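Local atomic coordinates of alcohol dehydrogenase, zinc-containing (Thermotoga maritima, PDB entry 3IP1), a protein that catalyses the NAD(+)-dependent oxidation of scyllo-inosose to 3-dehydro-scyllo-inosose, a step that probably belongs to myo-inositol degradation. Residues V125-M130 with V165-K170; A200-I205 with S345-F350; K240-E245 with E272-Y277. One frame throughout, in Å; residues are numbered along the deposited sequence.

How the contacts relate
Contacts 1 and 2 are neighbours, with centres about 16 Å apart. Glu128 OE1 of contact 1 lies 2.8 Å from Ser345 OG of contact 2, a probable hydrogen bond, and Cys126 SG packs on Phe350 CE2 at 3.7 Å. Contact 1 belongs to the GroES-like catalytic domain, contact 2 to its junction with the coenzyme domain. The side chains of Glu128 and Thr349 lie about 6 Å and 9 Å from that of Glu195, a ligand of the first zinc site, occupied here by cadmium. Contact 3, in the coenzyme domain, is about 25 Å from contact 2 and about 38 Å from contact 1, centre to centre, and includes Glu245, thought to bind NAD(+).

Contact 1: residues V125-M130 with V165-K170; sequences VCAEEM and VKVDAK
Ala127 and Val167 face each other across the curled sheet of the GroES-like catalytic domain. Their strands, 124-127 and 164-168, are not paired with one another. Strands 57-66 and 98-106 join them, and the curl brings the two inner surfaces together, with the CA atoms of Ala127 and Val167 8.1 Å apart.

The apolar part of the contact is light. Both side chains start out toward the opposite segment, and Ala127 CB comes to 4.5 Å from Val167 CG2. A small alanine lets its strand sit close to the side chains of Phe99 and Val167, while a branched valine suits an extended strand and offers two methyls to the interior. Val167 also packs on Ile58 and Ile60, so the pair forms part of a larger apolar filling.

The polar part is a matter of proximity. Glu128 OE2 approaches Lys170 O to 4.5 Å, and since both are acceptors, each relies on its own donor: Trp173 NE1 for the carboxylate oxygen and Arg113 NH1 for the carbonyl. Glu128 OE1 bonds to Trp132 NE1 and Ser345 OG, so both oxygens of this buried carboxylate have partners. Glu128 CG is anti to the carbonyl carbon (chi1 -52°) and the chain then runs extended, which brings the carboxylate nearer to 165-170. The side chain of Lys170 starts away from 125-130, and its NZ bonds to Cys133 O, beside the four-cysteine metal site; the residue also packs on His135 of the second subunit.

Asp168 is a natural choice where strand 164-168 gives way to a 3-10 segment, because its short carboxylate can fold back to form an Asx turn: Lys170 N donates to the anti lone pair of Asp168 OD1 at 2.8 Å, almost straight at 173°.

Contact 2: residues A200-I205 with S345-F350; sequences AYNAVI and SGHGTF
Asn202 and Thr349 bring helix 194-207 and the first turn of helix 349-358 together, their CA atoms 6.7 Å apart, with a type I' turn from Gly346 to Thr349 leading into the second helix. Thr349 N closes this turn on Gly346 O at 3.1 Å. Gly348, with positive phi at the N-cap position, is a residue well suited to the turn.

Thr349 meets Tyr201 through its methyl branch. With OG1 beside the backbone N (chi1 -69°), CG2 stands anti to that N and lies 3.6 Å from Tyr201 CD1, approaching the ring obliquely as the two side chains slide past each other in opposite directions. Within the helix, Ile205 CG1 rests 3.7 Å above the ring plane, over its centre. The phenol end goes further, to the third subunit, where Tyr201 OH bonds to Pro213 O; an aromatic long enough to span both partners fits this place.

In the medium-chain dehydrogenase fold the coenzyme domain is inserted into the catalytic one. Helix 194-207 precedes the first strand of the Rossmann sheet and 345-350 follows its last, so the contact ties entry to exit.

Polar side chains meet here through a bridging water. It lies 2.9 Å from Asn202 OD1 and 2.6 Å from Thr349 OG1, and also bonds to Ser345 O, linking the helix to the turn. Threonine supplies both a methyl for the Tyr201 ring and a hydroxyl for the water from one CB, and the amide oxygen of asparagine accepts from the water. His347 CD2 comes within 4.3 Å of Asn202 OD1, while the imidazole also packs on Arg212 of the third subunit.

Contact 3: residues K240-E245 with E272-Y277; sequences KVILSE and EAVLDY
Strand 240-244 and helix 272-277 run almost antiparallel, their axes inclined at 170° and 10.2 Å apart at closest approach. The nearest CA pair is Ile242 with Val274, 7.4 Å apart.

Ile242 carries the apolar packing with both of its branches. CG1 is anti to the carbonyl carbon (chi1 -59°) and CG2 is anti to the backbone N, and this divergence lets one residue touch two helix residues, Val274 and Tyr277, about one turn apart. CD1, at the end of the longer branch, lies 3.9 Å from Tyr277 CB, and CG2 meets Val274 CG2 at 4.3 Å. A beta-branched isoleucine suits the extended strand and fills the layer between sheet and helix. The Tyr277 ring stacks on His261 of the adjoining strand 261-263.

Lys240 reaches across to the C-terminal end of the helix. Its chain is extended beyond CG, and NZ donates to Tyr277 O at 2.9 Å. The ammonium lies in the carbonyl plane, with a C=O...N angle of 154°. Tyr277 is the last residue of the helix, so a positive group here would be expected to suit the partial negative charge of that end. A leucine at Lys240 would probably leave Tyr277 O without this donor and the helix terminus without its nearby positive charge.

This is the alpha/beta layering of a Rossmann fold. Helix 270-277 follows strand 261-263 and packs on the parallel sheet before the chain crosses to strand 285-288. Glu245, which directly follows strand 240-244, by similarity binds NAD(+), as does the acidic residue at the end of the second strand in many Rossmann dehydrogenases.

Contact 1: residues V125-M130 with V165-K170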
loop_
_atom_site.group_PDB
_atom_site.type_symbol
_atom_site.label_atom_id
_atom_site.label_comp_id
_atom_site.label_asym_id
_atom_site.label_seq_id
_atom_site.Cartn_x
_atom_site.Cartn_y
_atom_site.Cartn_z
ATOM N N VAL A 125 -2.728 5.545 -33.078
ATOM C CA VAL A 125 -3.372 5.298 -31.790
ATOM C C VAL A 125 -3.838 3.867 -31.612
ATOM O O VAL A 125 -4.003 3.128 -32.595
ATOM C CB VAL A 125 -4.587 6.262 -31.546
ATOM C CG1 VAL A 125 -4.120 7.680 -31.418
ATOM C CG2 VAL A 125 -5.638 6.144 -32.658
ATOM N N CYS A 126 -4.032 3.483 -30.350
ATOM C CA CYS A 126 -4.820 2.307 -30.016
ATOM C C CYS A 126 -5.914 2.793 -29.070
ATOM O O CYS A 126 -5.865 3.927 -28.601
ATOM C CB CYS A 126 -3.956 1.240 -29.352
ATOM S SG CYS A 126 -3.269 1.758 -27.770
ATOM N N ALA A 127 -6.898 1.956 -28.772
ATOM C CA ALA A 127 -7.952 2.396 -27.871
ATOM C C ALA A 127 -8.428 1.316 -26.911
ATOM O O ALA A 127 -8.245 0.114 -27.145
ATOM C CB ALA A 127 -9.115 3.010 -28.645
ATOM N N GLU A 128 -9.001 1.762 -25.803
ATOM C CA GLU A 128 -9.542 0.868 -24.802
ATOM C C GLU A 128 -10.866 0.279 -25.307
ATOM O O GLU A 128 -11.574 0.902 -26.105
ATOM C CB GLU A 128 -9.741 1.611 -23.469
ATOM C CG GLU A 128 -8.494 2.358 -23.005
ATOM C CD GLU A 128 -8.705 3.181 -21.748
ATOM O OE1 GLU A 128 -9.658 2.935 -20.990
ATOM O OE2 GLU A 128 -7.904 4.090 -21.506
ATOM N N GLU A 129 -11.183 -0.913 -24.832
ATOM C CA GLU A 129 -12.435 -1.593 -25.148
ATOM C C GLU A 129 -13.548 -1.322 -24.096
ATOM O O GLU A 129 -14.747 -1.361 -24.434
ATOM C CB GLU A 129 -12.138 -3.096 -25.335
ATOM C CG GLU A 129 -13.331 -4.023 -25.504
ATOM C CD GLU A 129 -13.987 -4.423 -24.177
ATOM O OE1 GLU A 129 -13.398 -4.239 -23.100
ATOM O OE2 GLU A 129 -15.113 -4.934 -24.219
HETATM N N MSE A 130 -13.156 -1.049 -22.849
HETATM C CA MSE A 130 -14.111 -0.744 -21.782
HETATM C C MSE A 130 -14.489 0.721 -21.896
HETATM O O MSE A 130 -13.684 1.587 -21.593
HETATM C CB MSE A 130 -13.512 -0.997 -20.392
HETATM C CG MSE A 130 -12.928 -2.402 -20.133
HETATM SE SE MSE A 130 -14.295 -3.806 -19.970
HETATM C CE MSE A 130 -14.734 -3.517 -18.076
ATOM N N VAL A 165 -13.300 3.246 -37.510
ATOM C CA VAL A 165 -14.024 3.119 -36.243
ATOM C C VAL A 165 -14.109 4.470 -35.548
ATOM O O VAL A 165 -13.168 5.259 -35.556
ATOM C CB VAL A 165 -13.385 2.047 -35.295
ATOM C CG1 VAL A 165 -12.045 2.518 -34.732
ATOM C CG2 VAL A 165 -14.343 1.687 -34.162
ATOM N N LYS A 166 -15.255 4.747 -34.954
ATOM C CA LYS A 166 -15.410 5.973 -34.226
ATOM C C LYS A 166 -15.341 5.663 -32.721
ATOM O O LYS A 166 -15.988 4.741 -32.253
ATOM C CB LYS A 166 -16.724 6.632 -34.646
ATOM C CG LYS A 166 -17.023 7.978 -34.063
ATOM C CD LYS A 166 -17.806 7.827 -32.765
ATOM C CE LYS A 166 -19.268 7.473 -33.002
ATOM N NZ LYS A 166 -20.047 8.704 -33.292
ATOM N N VAL A 167 -14.530 6.421 -31.978
ATOM C CA VAL A 167 -14.483 6.320 -30.516
ATOM C C VAL A 167 -14.322 7.707 -29.898
ATOM O O VAL A 167 -13.803 8.627 -30.542
ATOM C CB VAL A 167 -13.300 5.425 -29.999
ATOM C CG1 VAL A 167 -13.398 4.025 -30.516
ATOM C CG2 VAL A 167 -11.952 6.020 -30.389
ATOM N N ASP A 168 -14.711 7.845 -28.634
ATOM C CA ASP A 168 -14.364 9.045 -27.880
ATOM C C ASP A 168 -12.858 9.170 -27.662
ATOM O O ASP A 168 -12.180 8.181 -27.400
ATOM C CB ASP A 168 -15.062 9.083 -26.532
ATOM C CG ASP A 168 -15.034 10.466 -25.919
ATOM O OD1 ASP A 168 -13.957 10.927 -25.472
ATOM O OD2 ASP A 168 -16.101 11.105 -25.905
ATOM N N ALA A 169 -12.356 10.401 -27.752
ATOM C CA ALA A 169 -10.931 10.678 -27.606
ATOM C C ALA A 169 -10.377 10.160 -26.292
ATOM O O ALA A 169 -9.215 9.762 -26.219
ATOM C CB ALA A 169 -10.651 12.188 -27.744
ATOM N N LYS A 170 -11.223 10.157 -25.267
ATOM C CA LYS A 170 -10.810 9.773 -23.931
ATOM C C LYS A 170 -10.475 8.279 -23.810
ATOM O O LYS A 170 -9.882 7.870 -22.808
ATOM C CB LYS A 170 -11.859 10.194 -22.891
ATOM C CG LYS A 170 -13.019 9.213 -22.719
ATOM C CD LYS A 170 -14.185 9.855 -21.969
ATOM C CE LYS A 170 -15.218 8.807 -21.614
ATOM N NZ LYS A 170 -16.344 9.425 -20.875
#

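Contact 2: residues A200-I205 with S345-F350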
loop_
_atom_site.group_PDB
_atom_site.type_symbol
_atom_site.label_atom_id
_atom_site.label_comp_id
_atom_site.label_asym_id
_atom_site.label_seq_id
_atom_site.Cartn_x
_atom_site.Cartn_y
_atom_site.Cartn_z
ATOM N N ALA A 200 -3.516 -8.389 -18.937
ATOM C CA ALA A 200 -2.481 -9.063 -18.156
ATOM C C ALA A 200 -1.823 -8.089 -17.176
ATOM O O ALA A 200 -1.623 -8.404 -16.001
ATOM C CB ALA A 200 -1.415 -9.657 -19.085
ATOM N N TYR A 201 -1.498 -6.902 -17.669
ATOM C CA TYR A 201 -0.835 -5.901 -16.835
ATOM C C TYR A 201 -1.703 -5.527 -15.633
ATOM O O TYR A 201 -1.213 -5.508 -14.517
ATOM C CB TYR A 201 -0.479 -4.665 -17.666
ATOM C CG TYR A 201 0.472 -3.685 -17.006
ATOM C CD1 TYR A 201 0.039 -2.843 -15.975
ATOM C CD2 TYR A 201 1.802 -3.558 -17.451
ATOM C CE1 TYR A 201 0.913 -1.915 -15.373
ATOM C CE2 TYR A 201 2.671 -2.636 -16.879
ATOM C CZ TYR A 201 2.220 -1.818 -15.830
ATOM O OH TYR A 201 3.070 -0.904 -15.244
ATOM N N ASN A 202 -2.981 -5.241 -15.879
ATOM C CA ASN A 202 -3.934 -4.926 -14.809
ATOM C C ASN A 202 -4.013 -6.081 -13.806
ATOM O O ASN A 202 -4.065 -5.877 -12.596
ATOM C CB ASN A 202 -5.322 -4.647 -15.399
ATOM C CG ASN A 202 -6.353 -4.225 -14.342
ATOM O OD1 ASN A 202 -6.238 -3.164 -13.729
ATOM N ND2 ASN A 202 -7.391 -5.046 -14.159
ATOM N N ALA A 203 -3.989 -7.302 -14.323
ATOM C CA ALA A 203 -4.106 -8.464 -13.483
ATOM C C ALA A 203 -2.891 -8.660 -12.589
ATOM O O ALA A 203 -3.053 -8.934 -11.411
ATOM C CB ALA A 203 -4.382 -9.706 -14.331
ATOM N N VAL A 204 -1.681 -8.498 -13.122
ATOM C CA VAL A 204 -0.481 -8.807 -12.320
ATOM C C VAL A 204 0.183 -7.638 -11.559
ATOM O O VAL A 204 0.795 -7.860 -10.495
ATOM C CB VAL A 204 0.605 -9.600 -13.112
ATOM C CG1 VAL A 204 0.026 -10.915 -13.616
ATOM C CG2 VAL A 204 1.183 -8.792 -14.264
ATOM N N ILE A 205 0.067 -6.426 -12.107
ATOM C CA ILE A 205 0.709 -5.239 -11.531
ATOM C C ILE A 205 -0.287 -4.491 -10.654
ATOM O O ILE A 205 -0.010 -4.248 -9.476
ATOM C CB ILE A 205 1.273 -4.281 -12.637
ATOM C CG1 ILE A 205 2.306 -4.986 -13.521
ATOM C CG2 ILE A 205 1.865 -2.982 -12.018
ATOM C CD1 ILE A 205 3.400 -5.716 -12.785
ATOM N N SER A 345 -8.649 -0.806 -18.276
ATOM C CA SER A 345 -8.760 0.667 -18.211
ATOM C C SER A 345 -8.198 1.218 -16.905
ATOM O O SER A 345 -7.954 0.460 -15.969
ATOM C CB SER A 345 -10.237 1.100 -18.385
ATOM O OG SER A 345 -10.726 0.672 -19.656
ATOM N N GLY A 346 -7.970 2.530 -16.871
ATOM C CA GLY A 346 -7.553 3.238 -15.670
ATOM C C GLY A 346 -6.111 3.008 -15.276
ATOM O O GLY A 346 -5.395 2.235 -15.936
ATOM N N HIS A 347 -5.690 3.696 -14.204
ATOM C CA HIS A 347 -4.389 3.447 -13.521
ATOM C C HIS A 347 -3.156 3.737 -14.366
ATOM O O HIS A 347 -2.046 3.531 -13.913
ATOM C CB HIS A 347 -4.334 1.999 -12.966
ATOM C CG HIS A 347 -5.553 1.626 -12.179
ATOM N ND1 HIS A 347 -5.779 2.085 -10.898
ATOM C CD2 HIS A 347 -6.648 0.904 -12.520
ATOM C CE1 HIS A 347 -6.946 1.634 -10.469
ATOM N NE2 HIS A 347 -7.493 0.913 -11.433
ATOM N N GLY A 348 -3.360 4.202 -15.594
ATOM C CA GLY A 348 -2.274 4.478 -16.517
ATOM C C GLY A 348 -1.658 3.189 -17.021
ATOM O O GLY A 348 -0.470 3.137 -17.323
ATOM N N THR A 349 -2.472 2.147 -17.102
ATOM C CA THR A 349 -1.990 0.864 -17.594
ATOM C C THR A 349 -1.646 0.921 -19.076
ATOM O O THR A 349 -0.530 0.551 -19.456
ATOM C CB THR A 349 -2.993 -0.249 -17.281
ATOM O OG1 THR A 349 -2.998 -0.471 -15.860
ATOM C CG2 THR A 349 -2.654 -1.547 -18.024
ATOM N N PHE A 350 -2.587 1.397 -19.900
ATOM C CA PHE A 350 -2.346 1.535 -21.346
ATOM C C PHE A 350 -1.043 2.259 -21.655
ATOM O O PHE A 350 -0.236 1.720 -22.385
ATOM C CB PHE A 350 -3.525 2.211 -22.091
ATOM C CG PHE A 350 -4.396 1.254 -22.880
ATOM C CD1 PHE A 350 -4.998 0.147 -22.261
ATOM C CD2 PHE A 350 -4.641 1.473 -24.233
ATOM C CE1 PHE A 350 -5.823 -0.725 -22.973
ATOM C CE2 PHE A 350 -5.465 0.597 -24.972
ATOM C CZ PHE A 350 -6.052 -0.503 -24.343
HETATM O O HOH W 1 -5.495 -0.877 -15.375
#

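Contact 3: residues K240-E245 with E272-Y277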
loop_
_atom_site.group_PDB
_atom_site.type_symbol
_atom_site.label_atom_id
_atom_site.label_comp_id
_atom_site.label_asym_id
_atom_site.label_seq_id
_atom_site.Cartn_x
_atom_site.Cartn_y
_atom_site.Cartn_z
ATOM N N LYS A 240 12.594 -15.934 -11.396
ATOM C CA LYS A 240 12.131 -17.064 -12.199
ATOM C C LYS A 240 10.670 -16.900 -12.636
ATOM O O LYS A 240 9.777 -16.678 -11.803
ATOM C CB LYS A 240 12.284 -18.372 -11.426
ATOM C CG LYS A 240 13.724 -18.858 -11.334
ATOM C CD LYS A 240 13.897 -19.629 -10.056
ATOM C CE LYS A 240 15.331 -20.143 -9.925
ATOM N NZ LYS A 240 15.496 -20.700 -8.559
ATOM N N VAL A 241 10.451 -17.006 -13.947
ATOM C CA VAL A 241 9.111 -17.010 -14.529
ATOM C C VAL A 241 8.834 -18.425 -15.052
ATOM O O VAL A 241 9.531 -18.932 -15.937
ATOM C CB VAL A 241 8.949 -15.953 -15.658
ATOM C CG1 VAL A 241 7.570 -16.025 -16.284
ATOM C CG2 VAL A 241 9.247 -14.539 -15.144
ATOM N N ILE A 242 7.813 -19.045 -14.465
ATOM C CA ILE A 242 7.396 -20.404 -14.781
ATOM C C ILE A 242 5.979 -20.392 -15.342
ATOM O O ILE A 242 5.040 -19.866 -14.700
ATOM C CB ILE A 242 7.450 -21.291 -13.527
ATOM C CG1 ILE A 242 8.872 -21.298 -12.962
ATOM C CG2 ILE A 242 6.973 -22.720 -13.837
ATOM C CD1 ILE A 242 8.930 -21.740 -11.512
ATOM N N LEU A 243 5.839 -20.937 -16.552
ATOM C CA LEU A 243 4.538 -21.045 -17.210
ATOM C C LEU A 243 4.098 -22.503 -17.398
ATOM O O LEU A 243 4.878 -23.350 -17.843
ATOM C CB LEU A 243 4.510 -20.260 -18.533
ATOM C CG LEU A 243 3.151 -20.326 -19.252
ATOM C CD1 LEU A 243 2.577 -18.946 -19.598
ATOM C CD2 LEU A 243 3.279 -21.190 -20.488
ATOM N N SER A 244 2.850 -22.785 -17.026
ATOM C CA SER A 244 2.270 -24.111 -17.202
ATOM C C SER A 244 1.215 -24.063 -18.311
ATOM O O SER A 244 0.242 -23.309 -18.209
ATOM C CB SER A 244 1.656 -24.611 -15.896
ATOM O OG SER A 244 1.132 -25.924 -16.066
ATOM N N GLU A 245 1.437 -24.845 -19.371
ATOM C CA GLU A 245 0.585 -24.846 -20.574
ATOM C C GLU A 245 0.791 -26.145 -21.370
ATOM O O GLU A 245 1.937 -26.496 -21.683
ATOM C CB GLU A 245 0.913 -23.627 -21.459
ATOM C CG GLU A 245 0.218 -23.584 -22.808
ATOM C CD GLU A 245 -1.305 -23.733 -22.707
ATOM O OE1 GLU A 245 -1.859 -24.609 -23.405
ATOM O OE2 GLU A 245 -1.946 -23.000 -21.922
ATOM N N GLU A 272 5.624 -30.598 -8.150
ATOM C CA GLU A 272 7.042 -30.914 -7.904
ATOM C C GLU A 272 7.962 -30.077 -8.777
ATOM O O GLU A 272 9.055 -29.683 -8.342
ATOM C CB GLU A 272 7.348 -32.401 -8.145
ATOM C CG GLU A 272 6.460 -33.376 -7.382
ATOM C CD GLU A 272 6.576 -33.262 -5.874
ATOM O OE1 GLU A 272 7.651 -32.879 -5.359
ATOM O OE2 GLU A 272 5.584 -33.578 -5.191
ATOM N N ALA A 273 7.523 -29.820 -10.010
ATOM C CA ALA A 273 8.320 -29.056 -10.959
ATOM C C ALA A 273 8.452 -27.613 -10.486
ATOM O O ALA A 273 9.557 -27.067 -10.482
ATOM C CB ALA A 273 7.711 -29.111 -12.376
ATOM N N VAL A 274 7.332 -27.015 -10.074
ATOM C CA VAL A 274 7.364 -25.652 -9.522
ATOM C C VAL A 274 8.257 -25.587 -8.273
ATOM O O VAL A 274 9.099 -24.696 -8.165
ATOM C CB VAL A 274 5.939 -25.109 -9.207
ATOM C CG1 VAL A 274 6.009 -23.851 -8.294
ATOM C CG2 VAL A 274 5.179 -24.794 -10.499
ATOM N N LEU A 275 8.079 -26.541 -7.352
ATOM C CA LEU A 275 8.895 -26.590 -6.141
ATOM C C LEU A 275 10.376 -26.813 -6.418
ATOM O O LEU A 275 11.235 -26.253 -5.722
ATOM C CB LEU A 275 8.358 -27.598 -5.120
ATOM C CG LEU A 275 7.042 -27.152 -4.467
ATOM C CD1 LEU A 275 6.378 -28.293 -3.700
ATOM C CD2 LEU A 275 7.221 -25.915 -3.571
ATOM N N ASP A 276 10.673 -27.606 -7.444
ATOM C CA ASP A 276 12.052 -27.891 -7.800
ATOM C C ASP A 276 12.693 -26.628 -8.372
ATOM O O ASP A 276 13.721 -26.165 -7.885
ATOM C CB ASP A 276 12.117 -29.044 -8.805
ATOM C CG ASP A 276 13.453 -29.123 -9.524
ATOM O OD1 ASP A 276 14.496 -28.872 -8.884
ATOM O OD2 ASP A 276 13.475 -29.448 -10.736
ATOM N N TYR A 277 12.052 -26.057 -9.387
ATOM C CA TYR A 277 12.555 -24.866 -10.055
ATOM C C TYR A 277 12.750 -23.667 -9.127
ATOM O O TYR A 277 13.667 -22.879 -9.329
ATOM C CB TYR A 277 11.612 -24.485 -11.198
ATOM C CG TYR A 277 11.604 -25.475 -12.341
ATOM C CD1 TYR A 277 12.786 -26.083 -12.776
ATOM C CD2 TYR A 277 10.416 -25.775 -13.012
ATOM C CE1 TYR A 277 12.782 -26.990 -13.842
ATOM C CE2 TYR A 277 10.396 -26.673 -14.073
ATOM C CZ TYR A 277 11.574 -27.272 -14.482
ATOM O OH TYR A 277 11.541 -28.158 -15.524
#